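Long-range contacts in cystathione gamma lyase CalE6 (Micromonospora echinospora, PDB 4Q31), which belongs to the pyridoxal-phosphate-dependent Cys/Met metabolism family, carries its cofactor covalently on a lysine and assembles from four protein chains: residues C[11-16]-C[65-70]; C[54-59]-C[235-240]; C[155-160]-C[288-293]; C[180-185]-C[249-254]; C[255-260]-C[298-303]. The protein carries 1 engineered substitution. All coordinates share one frame; numbering follows the deposited sequence.

Interaction 1: residues C[11-16]-C[65-70]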
# COMPACT_ATOMS: atom_id res chain seq x y z
N THR C 11 -24.52 -2.53 9.69
CA THR C 11 -24.56 -1.57 8.60
C THR C 11 -23.54 -0.45 8.83
O THR C 11 -22.87 -0.01 7.90
CB THR C 11 -25.96 -0.98 8.48
OG1 THR C 11 -26.88 -2.04 8.22
CG2 THR C 11 -26.02 0.05 7.34
N ARG C 12 -23.42 -0.01 10.08
CA ARG C 12 -22.47 1.04 10.44
C ARG C 12 -21.02 0.63 10.19
O ARG C 12 -20.19 1.47 9.87
CB ARG C 12 -22.65 1.45 11.91
CG ARG C 12 -23.97 2.19 12.19
CD ARG C 12 -24.13 2.51 13.69
NE ARG C 12 -25.10 1.62 14.33
CZ ARG C 12 -25.10 1.28 15.62
NH1 ARG C 12 -26.04 0.46 16.09
NH2 ARG C 12 -24.16 1.74 16.44
N LEU C 13 -20.72 -0.66 10.33
CA LEU C 13 -19.38 -1.16 10.01
C LEU C 13 -19.02 -0.92 8.56
O LEU C 13 -17.86 -0.63 8.23
CB LEU C 13 -19.28 -2.66 10.31
CG LEU C 13 -19.30 -2.99 11.81
CD1 LEU C 13 -19.42 -4.49 12.01
CD2 LEU C 13 -18.03 -2.45 12.45
N VAL C 14 -20.01 -1.07 7.68
CA VAL C 14 -19.78 -0.99 6.25
C VAL C 14 -19.82 0.46 5.75
O VAL C 14 -19.03 0.85 4.91
CB VAL C 14 -20.79 -1.84 5.45
CG1 VAL C 14 -20.58 -1.66 3.95
CG2 VAL C 14 -20.65 -3.31 5.84
N HIS C 15 -20.75 1.25 6.29
CA HIS C 15 -21.02 2.58 5.75
C HIS C 15 -20.66 3.76 6.66
O HIS C 15 -20.69 4.92 6.22
CB HIS C 15 -22.47 2.66 5.30
CG HIS C 15 -22.81 1.66 4.24
ND1 HIS C 15 -22.48 1.84 2.92
CD2 HIS C 15 -23.41 0.45 4.32
CE1 HIS C 15 -22.89 0.80 2.22
NE2 HIS C 15 -23.46 -0.06 3.04
N GLY C 16 -20.30 3.49 7.91
CA GLY C 16 -19.83 4.53 8.80
C GLY C 16 -18.65 5.25 8.19
O GLY C 16 -17.67 4.61 7.78
N ALA C 65 -16.68 6.19 15.86
CA ALA C 65 -17.60 6.94 16.72
C ALA C 65 -19.02 6.41 16.51
O ALA C 65 -19.78 6.25 17.47
CB ALA C 65 -17.54 8.45 16.42
N GLY C 66 -19.37 6.13 15.26
CA GLY C 66 -20.69 5.64 14.94
C GLY C 66 -21.02 4.29 15.57
O GLY C 66 -22.20 3.99 15.82
N LEU C 67 -20.01 3.47 15.84
CA LEU C 67 -20.26 2.16 16.43
C LEU C 67 -20.69 2.26 17.89
O LEU C 67 -21.20 1.29 18.46
CB LEU C 67 -19.02 1.25 16.31
CG LEU C 67 -18.45 1.04 14.91
CD1 LEU C 67 -17.20 0.17 15.01
CD2 LEU C 67 -19.48 0.42 13.98
N GLU C 68 -20.49 3.42 18.50
CA GLU C 68 -20.94 3.64 19.88
C GLU C 68 -21.90 4.82 19.96
O GLU C 68 -22.22 5.31 21.06
CB GLU C 68 -19.73 3.83 20.80
CG GLU C 68 -18.63 2.82 20.51
CD GLU C 68 -17.53 2.79 21.56
OE1 GLU C 68 -17.81 3.06 22.75
OE2 GLU C 68 -16.38 2.49 21.18
N ARG C 69 -22.38 5.25 18.80
CA ARG C 69 -23.31 6.38 18.69
C ARG C 69 -22.78 7.60 19.43
O ARG C 69 -23.52 8.28 20.13
CB ARG C 69 -24.69 5.98 19.21
CG ARG C 69 -25.22 4.72 18.56
CD ARG C 69 -26.72 4.61 18.69
NE ARG C 69 -27.27 3.95 17.51
CZ ARG C 69 -28.57 3.71 17.32
NH1 ARG C 69 -28.97 3.10 16.21
NH2 ARG C 69 -29.45 4.09 18.23
N ALA C 70 -21.49 7.85 19.28
CA ALA C 70 -20.81 8.91 20.01
C ALA C 70 -20.45 10.05 19.06
O ALA C 70 -20.27 9.84 17.86
CB ALA C 70 -19.54 8.36 20.64
O HOH W 1 -24.13 1.09 19.19
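R12 lays its side chain over the end of helix 55-66, its CD 3.2 Å from G66 O and its guanidinium beside the turn that closes the helix. That turn is a Schellman motif: A70 N returns to A65 O, and R69, with positive phi, is the C-prime residue. E68 N also binds A65 O, from the face opposite A70 N. Bent at chi3 (-104°), the R12 chain brings NH2 round to donate to G66 O at 3.0 Å, nearly straight at 163° and in the carbonyl plane. The acceptor lies almost in the guanidinium plane as well, so the bond fixes how the flat group is turned. R12 NE has a further, weak bond to M7 O. The side chain of R69 crosses that of R12 at about a right angle and sets NE over one face of the R12 guanidinium, with the two planes 49° apart; these like charges lie close, which probably costs some energy. A second, apolar contact pairs L13 CD2 with L67 CD2 at 3.6 Å, the two leucines crossing roughly at right angles. L67 CD2 also touches R12 CB, and L247 of helix 237-247 packs on both leucines. Helix 9-15 faces the second subunit on another side, through T11 and H15. A water completes the grip, accepting from R12 NH2 at 2.8 Å and donating to L67 O at 3.0 Å.

Interaction 2: residues C[54-59]-C[235-240]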
# COMPACT_ATOMS: atom_id res chain seq x y z
N ASN C 54 -6.61 14.92 7.95
CA ASN C 54 -6.54 13.91 6.88
C ASN C 54 -7.90 13.23 6.71
O ASN C 54 -8.42 12.61 7.64
CB ASN C 54 -5.44 12.86 7.16
CG ASN C 54 -5.37 11.79 6.07
OD1 ASN C 54 -6.20 10.89 6.01
ND2 ASN C 54 -4.37 11.89 5.20
N PRO C 55 -8.48 13.35 5.51
CA PRO C 55 -9.83 12.81 5.25
C PRO C 55 -9.93 11.30 5.54
O PRO C 55 -10.94 10.85 6.07
CB PRO C 55 -10.04 13.08 3.75
CG PRO C 55 -9.11 14.25 3.44
CD PRO C 55 -7.92 14.06 4.34
N THR C 56 -8.91 10.53 5.19
CA THR C 56 -8.94 9.08 5.37
C THR C 56 -8.95 8.74 6.85
O THR C 56 -9.70 7.87 7.31
CB THR C 56 -7.74 8.41 4.67
OG1 THR C 56 -7.91 8.53 3.25
CG2 THR C 56 -7.64 6.94 5.06
N ARG C 57 -8.13 9.44 7.61
CA ARG C 57 -8.11 9.27 9.05
C ARG C 57 -9.48 9.64 9.63
O ARG C 57 -10.03 8.91 10.45
CB ARG C 57 -7.02 10.16 9.66
CG ARG C 57 -6.75 9.92 11.12
CD ARG C 57 -5.48 10.63 11.56
NE ARG C 57 -5.62 12.08 11.52
CZ ARG C 57 -4.72 12.90 10.99
NH1 ARG C 57 -3.63 12.42 10.43
NH2 ARG C 57 -4.93 14.21 11.01
N GLU C 58 -10.01 10.77 9.17
CA GLU C 58 -11.32 11.28 9.63
C GLU C 58 -12.47 10.31 9.35
O GLU C 58 -13.40 10.18 10.17
CB GLU C 58 -11.62 12.65 8.98
CG GLU C 58 -10.74 13.80 9.54
CD GLU C 58 -10.65 15.04 8.62
OE1 GLU C 58 -9.73 15.86 8.85
OE2 GLU C 58 -11.47 15.18 7.69
N GLU C 59 -12.42 9.64 8.20
CA GLU C 59 -13.47 8.69 7.82
C GLU C 59 -13.45 7.50 8.77
O GLU C 59 -14.51 7.04 9.23
CB GLU C 59 -13.30 8.24 6.36
CG GLU C 59 -13.66 9.35 5.35
CD GLU C 59 -12.95 9.19 4.00
OE1 GLU C 59 -12.41 8.09 3.72
OE2 GLU C 59 -12.90 10.17 3.24
N PRO C 235 -1.56 8.10 13.20
CA PRO C 235 -1.36 6.96 12.30
C PRO C 235 -1.24 7.41 10.84
O PRO C 235 -1.70 8.50 10.50
CB PRO C 235 -2.65 6.16 12.48
CG PRO C 235 -3.69 7.21 12.77
CD PRO C 235 -2.98 8.32 13.53
N GLY C 236 -0.64 6.59 9.99
CA GLY C 236 -0.55 6.91 8.58
C GLY C 236 -1.86 6.65 7.85
O GLY C 236 -2.68 5.90 8.35
N ALA C 237 -2.04 7.28 6.69
CA ALA C 237 -3.27 7.09 5.90
C ALA C 237 -3.43 5.66 5.40
O ALA C 237 -4.53 5.12 5.40
CB ALA C 237 -3.31 8.04 4.73
N LEU C 238 -2.33 5.03 4.97
CA LEU C 238 -2.41 3.65 4.50
C LEU C 238 -2.78 2.74 5.66
O LEU C 238 -3.55 1.78 5.49
CB LEU C 238 -1.09 3.21 3.85
CG LEU C 238 -0.76 3.88 2.52
CD1 LEU C 238 0.69 3.67 2.18
CD2 LEU C 238 -1.65 3.30 1.42
N ASP C 239 -2.28 3.05 6.85
CA ASP C 239 -2.64 2.27 8.04
C ASP C 239 -4.13 2.44 8.38
O ASP C 239 -4.83 1.47 8.69
CB ASP C 239 -1.75 2.63 9.24
CG ASP C 239 -0.36 1.98 9.15
OD1 ASP C 239 -0.12 1.18 8.22
OD2 ASP C 239 0.49 2.23 10.02
N CYS C 240 -4.62 3.68 8.32
CA CYS C 240 -6.05 3.90 8.55
C CYS C 240 -6.90 3.13 7.55
O CYS C 240 -7.91 2.53 7.92
CB CYS C 240 -6.39 5.39 8.50
SG CYS C 240 -5.72 6.32 9.91
O HOH W 2 -3.05 10.21 8.88
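Van der Waals contacts of T56 and R57 with A237 and C240 join the first turns of helices 55-66 and 237-247. T56 turns CG2 across the gap, anti to its own nitrogen, where it rests on the carbonyl oxygen A237 O at 3.6 Å and lies 4.0 Å from C240 CB. C240 SG rests alongside R57, 3.9 Å from R57 CG, and farther out R57 CD meets P235 CD at 3.9 Å as the chain crosses the proline at about a right angle. The methyl of A237 approaches N54 ND2.

One water accepts from R57 NH1 at 2.8 Å and donates to P235 O at 2.7 Å, bridging the segments; NH1 also bonds G50 O. N54 is the N-cap of its helix: OD1 takes R57 N on a lone pair at 2.9 Å and T56 N more weakly, while ND2 is held by H32 O. T56 OG1 is engaged by H32 N. N54 CB lies over one face of the R57 guanidinium.

V75 of strand 72-76, outermost in the seven-stranded sheet of this chain, packs on both R57 and P235. L238 and D239, in the first turn of helix 237-247, meet the third subunit.

Interaction 3: residues C[155-160]-C[288-293]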
# COMPACT_ATOMS: atom_id res chain seq x y z
N VAL C 155 -14.04 -9.59 35.58
CA VAL C 155 -14.91 -8.58 34.99
C VAL C 155 -15.32 -7.51 36.00
O VAL C 155 -15.64 -7.82 37.14
CB VAL C 155 -16.16 -9.25 34.36
CG1 VAL C 155 -17.26 -8.24 34.09
CG2 VAL C 155 -15.77 -9.99 33.07
N VAL C 156 -15.29 -6.25 35.57
CA VAL C 156 -15.68 -5.12 36.41
C VAL C 156 -17.01 -4.51 35.92
O VAL C 156 -17.21 -4.36 34.72
CB VAL C 156 -14.58 -4.03 36.39
CG1 VAL C 156 -15.03 -2.77 37.15
CG2 VAL C 156 -13.28 -4.58 36.94
N ASP C 157 -17.90 -4.18 36.86
CA ASP C 157 -19.20 -3.59 36.52
C ASP C 157 -19.00 -2.13 36.15
O ASP C 157 -18.81 -1.27 37.03
CB ASP C 157 -20.17 -3.73 37.70
CG ASP C 157 -21.59 -3.27 37.37
OD1 ASP C 157 -21.78 -2.38 36.50
OD2 ASP C 157 -22.53 -3.80 37.99
N VAL C 158 -19.03 -1.85 34.85
CA VAL C 158 -18.74 -0.51 34.34
C VAL C 158 -19.77 0.50 34.83
O VAL C 158 -19.41 1.58 35.30
CB VAL C 158 -18.66 -0.50 32.80
CG1 VAL C 158 -18.45 0.92 32.27
CG2 VAL C 158 -17.53 -1.41 32.33
N ALA C 159 -21.06 0.16 34.74
CA ALA C 159 -22.12 1.06 35.19
C ALA C 159 -21.94 1.46 36.64
O ALA C 159 -21.99 2.64 36.99
CB ALA C 159 -23.49 0.43 34.98
N GLU C 160 -21.72 0.46 37.49
CA GLU C 160 -21.57 0.71 38.92
C GLU C 160 -20.33 1.55 39.25
O GLU C 160 -20.42 2.53 40.00
CB GLU C 160 -21.54 -0.61 39.70
CG GLU C 160 -21.17 -0.45 41.16
CD GLU C 160 -22.25 0.26 41.98
OE1 GLU C 160 -23.37 0.46 41.46
OE2 GLU C 160 -21.97 0.61 43.15
N HIS C 288 -20.52 -13.64 36.84
CA HIS C 288 -21.47 -14.02 35.78
C HIS C 288 -22.63 -13.05 35.58
O HIS C 288 -23.01 -12.78 34.44
CB HIS C 288 -22.01 -15.45 35.99
CG HIS C 288 -22.88 -15.60 37.20
ND1 HIS C 288 -22.41 -16.09 38.41
CD2 HIS C 288 -24.20 -15.36 37.39
CE1 HIS C 288 -23.40 -16.13 39.28
NE2 HIS C 288 -24.49 -15.69 38.69
N ALA C 289 -23.18 -12.50 36.66
CA ALA C 289 -24.28 -11.56 36.55
C ALA C 289 -23.85 -10.27 35.86
O ALA C 289 -24.62 -9.67 35.09
CB ALA C 289 -24.88 -11.28 37.92
N VAL C 290 -22.63 -9.82 36.14
CA VAL C 290 -22.15 -8.60 35.51
C VAL C 290 -21.89 -8.84 34.03
O VAL C 290 -22.28 -8.03 33.18
CB VAL C 290 -20.87 -8.05 36.19
CG1 VAL C 290 -20.37 -6.81 35.45
CG2 VAL C 290 -21.15 -7.73 37.65
N VAL C 291 -21.24 -9.96 33.72
CA VAL C 291 -21.03 -10.37 32.33
C VAL C 291 -22.34 -10.36 31.56
O VAL C 291 -22.42 -9.80 30.47
CB VAL C 291 -20.42 -11.78 32.25
CG1 VAL C 291 -20.42 -12.28 30.81
CG2 VAL C 291 -19.01 -11.78 32.81
N LYS C 292 -23.37 -10.97 32.13
CA LYS C 292 -24.67 -11.04 31.46
C LYS C 292 -25.27 -9.64 31.26
O LYS C 292 -25.88 -9.37 30.23
CB LYS C 292 -25.64 -11.94 32.23
CG LYS C 292 -27.00 -12.04 31.57
CD LYS C 292 -27.97 -12.90 32.38
CE LYS C 292 -29.30 -13.06 31.65
NZ LYS C 292 -30.26 -13.89 32.43
N ALA C 293 -25.07 -8.76 32.23
CA ALA C 293 -25.63 -7.41 32.14
C ALA C 293 -24.92 -6.49 31.13
O ALA C 293 -25.57 -5.63 30.53
CB ALA C 293 -25.67 -6.76 33.50
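With chi1 at 177°, V290 places CG1 anti to its backbone nitrogen and aims it between V155 and D157; V155, at 164°, brings its own CG1 to meet it. The two methyls touch at 3.7 Å as the side chains slide past each other in opposite directions. V155 CG2 takes a second partner, V291 CG2, also at 3.7 Å, with these two valines crossing at about a right angle. V155 thus straddles two consecutive residues of helix 288-294.

V290 CG1 also presses against the backbone of D157, 3.6 Å from its CA, and stays close to D157 CB. The carboxylate of D157 serves its own helix: as N-cap of helix 158-167 it accepts from E160 N through OD1 at 3.0 Å. That bond is almost straight, at 173°, but its donor stands well above the carboxylate plane. V290 therefore packs against the base of a residue whose OD1 caps the helix start.

Q287 and Q294 bind the backbone of this extended loop: Q287 OE1 takes V155 N, and Q294 binds V156 O and V158 N. The contact joins the link between strand 140-146 and helix 158-167 to helix 288-294, which runs shortly before strand 301-306 of the five-stranded sheet.

Interaction 4: residues C[180-185]-C[249-254]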
# COMPACT_ATOMS: atom_id res chain seq x y z
N SER C 180 -14.30 -5.52 22.15
CA SER C 180 -14.64 -4.77 20.93
C SER C 180 -16.03 -4.16 21.09
O SER C 180 -16.80 -4.61 21.94
CB SER C 180 -14.61 -5.65 19.67
OG SER C 180 -15.89 -6.24 19.45
N PRO C 181 -16.36 -3.14 20.28
CA PRO C 181 -17.69 -2.52 20.43
C PRO C 181 -18.83 -3.44 20.00
O PRO C 181 -19.99 -3.13 20.26
CB PRO C 181 -17.62 -1.28 19.51
CG PRO C 181 -16.46 -1.53 18.59
CD PRO C 181 -15.50 -2.38 19.35
N VAL C 182 -18.50 -4.55 19.33
CA VAL C 182 -19.51 -5.53 18.99
C VAL C 182 -20.16 -6.13 20.24
O VAL C 182 -21.35 -6.46 20.24
CB VAL C 182 -18.89 -6.72 18.18
CG1 VAL C 182 -19.93 -7.78 17.88
CG2 VAL C 182 -18.26 -6.21 16.90
N LEU C 183 -19.36 -6.29 21.29
CA LEU C 183 -19.85 -7.03 22.47
C LEU C 183 -20.05 -6.17 23.71
O LEU C 183 -20.80 -6.54 24.61
CB LEU C 183 -18.90 -8.17 22.82
CG LEU C 183 -18.53 -9.17 21.73
CD1 LEU C 183 -17.59 -10.26 22.31
CD2 LEU C 183 -19.78 -9.80 21.12
N GLN C 184 -19.37 -5.04 23.78
CA GLN C 184 -19.47 -4.21 24.96
C GLN C 184 -19.49 -2.74 24.56
O GLN C 184 -18.70 -2.32 23.71
CB GLN C 184 -18.30 -4.52 25.91
CG GLN C 184 -18.47 -3.96 27.31
CD GLN C 184 -17.43 -4.52 28.25
OE1 GLN C 184 -17.76 -5.23 29.19
NE2 GLN C 184 -16.16 -4.21 27.98
N GLN C 185 -20.39 -1.97 25.15
CA GLN C 185 -20.56 -0.56 24.81
C GLN C 185 -20.32 0.32 26.04
O GLN C 185 -21.27 0.75 26.68
CB GLN C 185 -21.98 -0.32 24.27
CG GLN C 185 -22.26 -0.96 22.91
CD GLN C 185 -21.90 -0.04 21.75
OE1 GLN C 185 -22.28 1.13 21.74
NE2 GLN C 185 -21.17 -0.57 20.79
N THR C 249 -15.68 -6.33 8.50
CA THR C 249 -16.05 -7.70 8.87
C THR C 249 -15.98 -7.95 10.38
O THR C 249 -16.08 -9.10 10.82
CB THR C 249 -15.15 -8.73 8.16
OG1 THR C 249 -13.76 -8.42 8.41
CG2 THR C 249 -15.41 -8.74 6.66
N LEU C 250 -15.81 -6.89 11.16
CA LEU C 250 -15.63 -7.02 12.60
C LEU C 250 -16.72 -7.87 13.28
O LEU C 250 -16.43 -8.77 14.06
CB LEU C 250 -15.55 -5.64 13.26
CG LEU C 250 -15.50 -5.67 14.79
CD1 LEU C 250 -14.25 -6.40 15.24
CD2 LEU C 250 -15.56 -4.26 15.41
N SER C 251 -17.97 -7.60 12.96
CA SER C 251 -19.06 -8.32 13.59
C SER C 251 -19.11 -9.79 13.14
O SER C 251 -19.33 -10.68 13.96
CB SER C 251 -20.39 -7.61 13.29
OG SER C 251 -21.47 -8.39 13.73
N LEU C 252 -18.89 -10.06 11.86
CA LEU C 252 -18.85 -11.45 11.39
C LEU C 252 -17.69 -12.20 12.04
O LEU C 252 -17.84 -13.35 12.47
CB LEU C 252 -18.72 -11.54 9.87
CG LEU C 252 -19.79 -10.80 9.05
CD1 LEU C 252 -19.53 -10.95 7.56
CD2 LEU C 252 -21.17 -11.33 9.42
N ARG C 253 -16.55 -11.54 12.11
CA ARG C 253 -15.38 -12.16 12.74
C ARG C 253 -15.60 -12.48 14.22
O ARG C 253 -15.38 -13.61 14.65
CB ARG C 253 -14.13 -11.30 12.53
CG ARG C 253 -13.63 -11.34 11.06
CD ARG C 253 -12.34 -10.54 10.89
NE ARG C 253 -12.50 -9.08 10.94
CZ ARG C 253 -12.18 -8.31 11.98
NH1 ARG C 253 -11.72 -8.85 13.10
NH2 ARG C 253 -12.34 -6.99 11.91
N VAL C 254 -16.04 -11.49 14.98
CA VAL C 254 -16.22 -11.65 16.41
C VAL C 254 -17.23 -12.77 16.73
O VAL C 254 -16.99 -13.60 17.60
CB VAL C 254 -16.64 -10.32 17.08
CG1 VAL C 254 -17.15 -10.55 18.51
CG2 VAL C 254 -15.48 -9.36 17.10
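S180 O accepts from both L183 N and Q184 N, at 3.1 and 3.2 Å, which curls the 180-185 loop and presents V182 and L183 to the first turn of helix 250-270. S180 OG tightens the curl by taking V182 N at 3.1 Å, an ST turn. With chi1 at 90°, this hydroxyl also lies alongside V254 CG2.

V182 supplies the main wedge. Its CG2 passes L250 in the opposite direction and comes 3.5 Å from L250 CG, while CG1 reaches tip to tip toward V254 CG1 at 4.0 Å. L183 closes on that same V254 methyl, its CG 3.8 Å away, so one branch of V254 is shared by two loop residues.

On the helix side, R253 NE donates to T249 OG1 at 2.9 Å, in the guanidinium plane, and its other nitrogens hold S201 O and G246 O. S251 OG hydrogen-bonds a glycerol, probably from the crystallisation liquor. T249, L252 and R253 also meet the second subunit.

With no hydrogen bond across the gap, cohesion rests on apolar contacts of V182, L183 and P181 with L250 and V254, while the S180 bonds shape the loop and R253 ties down the helix start.

Interaction 5: residues C[255-260]-C[298-303]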
# COMPACT_ATOMS: atom_id res chain seq x y z
N HIS C 255 -18.35 -12.80 16.01
CA HIS C 255 -19.34 -13.85 16.27
C HIS C 255 -18.83 -15.26 15.94
O HIS C 255 -19.16 -16.22 16.64
CB HIS C 255 -20.67 -13.54 15.57
CG HIS C 255 -21.34 -12.31 16.12
ND1 HIS C 255 -21.57 -12.13 17.47
CD2 HIS C 255 -21.79 -11.19 15.51
CE1 HIS C 255 -22.15 -10.96 17.66
NE2 HIS C 255 -22.30 -10.37 16.49
N ARG C 256 -18.01 -15.38 14.90
CA ARG C 256 -17.37 -16.66 14.60
C ARG C 256 -16.38 -17.01 15.72
O ARG C 256 -16.38 -18.13 16.23
CB ARG C 256 -16.62 -16.57 13.26
CG ARG C 256 -15.70 -17.78 12.96
CD ARG C 256 -16.52 -19.03 12.62
NE ARG C 256 -16.73 -19.83 13.81
CZ ARG C 256 -17.57 -20.87 13.89
NH1 ARG C 256 -18.29 -21.22 12.82
NH2 ARG C 256 -17.69 -21.55 15.02
N GLN C 257 -15.55 -16.05 16.11
CA GLN C 257 -14.59 -16.27 17.19
C GLN C 257 -15.27 -16.69 18.51
O GLN C 257 -14.79 -17.61 19.20
CB GLN C 257 -13.73 -15.03 17.42
CG GLN C 257 -12.76 -14.67 16.27
CD GLN C 257 -12.17 -13.28 16.46
OE1 GLN C 257 -12.87 -12.37 16.90
NE2 GLN C 257 -10.89 -13.11 16.16
N VAL C 258 -16.37 -16.03 18.86
CA VAL C 258 -17.07 -16.40 20.09
C VAL C 258 -17.64 -17.82 20.02
O VAL C 258 -17.51 -18.60 20.97
CB VAL C 258 -18.18 -15.42 20.43
CG1 VAL C 258 -19.02 -15.94 21.59
CG2 VAL C 258 -17.58 -14.05 20.75
N ALA C 259 -18.27 -18.15 18.90
CA ALA C 259 -18.86 -19.47 18.74
C ALA C 259 -17.79 -20.56 18.85
O ALA C 259 -18.03 -21.61 19.42
CB ALA C 259 -19.60 -19.59 17.40
N THR C 260 -16.60 -20.30 18.30
CA THR C 260 -15.53 -21.29 18.40
C THR C 260 -14.97 -21.32 19.84
O THR C 260 -14.66 -22.39 20.36
CB THR C 260 -14.42 -21.05 17.36
OG1 THR C 260 -14.97 -21.19 16.04
CG2 THR C 260 -13.27 -22.05 17.53
N PRO C 298 -19.71 -13.53 25.33
CA PRO C 298 -18.63 -13.52 26.32
C PRO C 298 -17.20 -13.48 25.78
O PRO C 298 -16.26 -13.65 26.57
CB PRO C 298 -18.88 -14.81 27.12
CG PRO C 298 -19.55 -15.72 26.14
CD PRO C 298 -20.37 -14.85 25.22
N GLY C 299 -17.02 -13.23 24.49
CA GLY C 299 -15.69 -12.96 23.97
C GLY C 299 -14.97 -14.16 23.38
O GLY C 299 -15.50 -15.27 23.32
N ALA C 300 -13.73 -13.93 22.93
CA ALA C 300 -13.01 -14.95 22.18
C ALA C 300 -11.67 -15.28 22.81
O ALA C 300 -10.81 -15.87 22.16
CB ALA C 300 -12.82 -14.49 20.76
N ILE C 301 -11.50 -14.87 24.06
CA ILE C 301 -10.29 -15.19 24.79
C ILE C 301 -10.64 -16.25 25.82
O ILE C 301 -11.68 -16.15 26.48
CB ILE C 301 -9.73 -13.96 25.51
CG1 ILE C 301 -9.54 -12.81 24.52
CG2 ILE C 301 -8.41 -14.30 26.21
CD1 ILE C 301 -8.69 -13.20 23.34
N VAL C 302 -9.81 -17.28 25.92
CA VAL C 302 -10.02 -18.35 26.88
C VAL C 302 -8.69 -18.58 27.58
O VAL C 302 -7.66 -18.53 26.93
CB VAL C 302 -10.40 -19.66 26.17
CG1 VAL C 302 -10.64 -20.77 27.20
CG2 VAL C 302 -11.62 -19.46 25.27
N SER C 303 -8.71 -18.82 28.88
CA SER C 303 -7.47 -19.23 29.54
C SER C 303 -7.70 -20.43 30.46
O SER C 303 -8.81 -20.69 30.90
CB SER C 303 -6.79 -18.05 30.26
OG SER C 303 -7.50 -17.67 31.43
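Helix 250-270 runs past the bend that leads into strand 301-306, its V258 CA only 4.8 Å from A300 CA. G299 adopts phi 95° and psi -178°, a backbone shape that leaves no room for a CB beside the preceding carbonyl oxygen, and G299 has none. A300 CB meets Q257 CB at 3.5 Å, methyl against methylene.

V258 fills the rest of the interface. Its CG2 rests on the backbone of G299, 3.5 Å from the carbonyl oxygen G299 O and slightly farther from the carbon. CG1, anti to the backbone nitrogen at chi1 172°, also reaches P298, 4.0 Å from its CD, as the side chains cross at about a right angle.

Beyond CG, the Q257 chain is extended and leads its amide away from A300. A300 joins V364 by backbone hydrogen bonds, tying the bend to the chain just after strand 359-363.

Q257 NE2 and G299 O find their partners in other parts of the chain: NE2 donates to G328 O and, weakly, to G329 O, and G299 O pairs with Y279 OH. The small size of G299 and A300 is consistent with the close approach, which lets V258 lie directly on a carbonyl group.

In the fold
Interactions 1, 4 and 5 form a continuous run. Interaction 1 meets interaction 4, their centres about 11 Å apart, through L67 O and Q185 NE2 (3.0 Å, a probable hydrogen bond) and L13 CD1 on S251 CB. Interaction 4 meets interaction 5, centres again about 11 Å apart, where L183 CD1 packs on G299 CA; both use helix 250-270. Interaction 2 shares helix 55-66 with interaction 1, centres about 16 Å apart. Interaction 3 comes within about 5 Å (nearest atoms) of interactions 4 and 5, but its centre is about 34 Å from that of interaction 2, across the chain's centre. The cofactor-bearing lysine, K200, directly precedes S201, whose backbone oxygen R253 of interaction 4 binds.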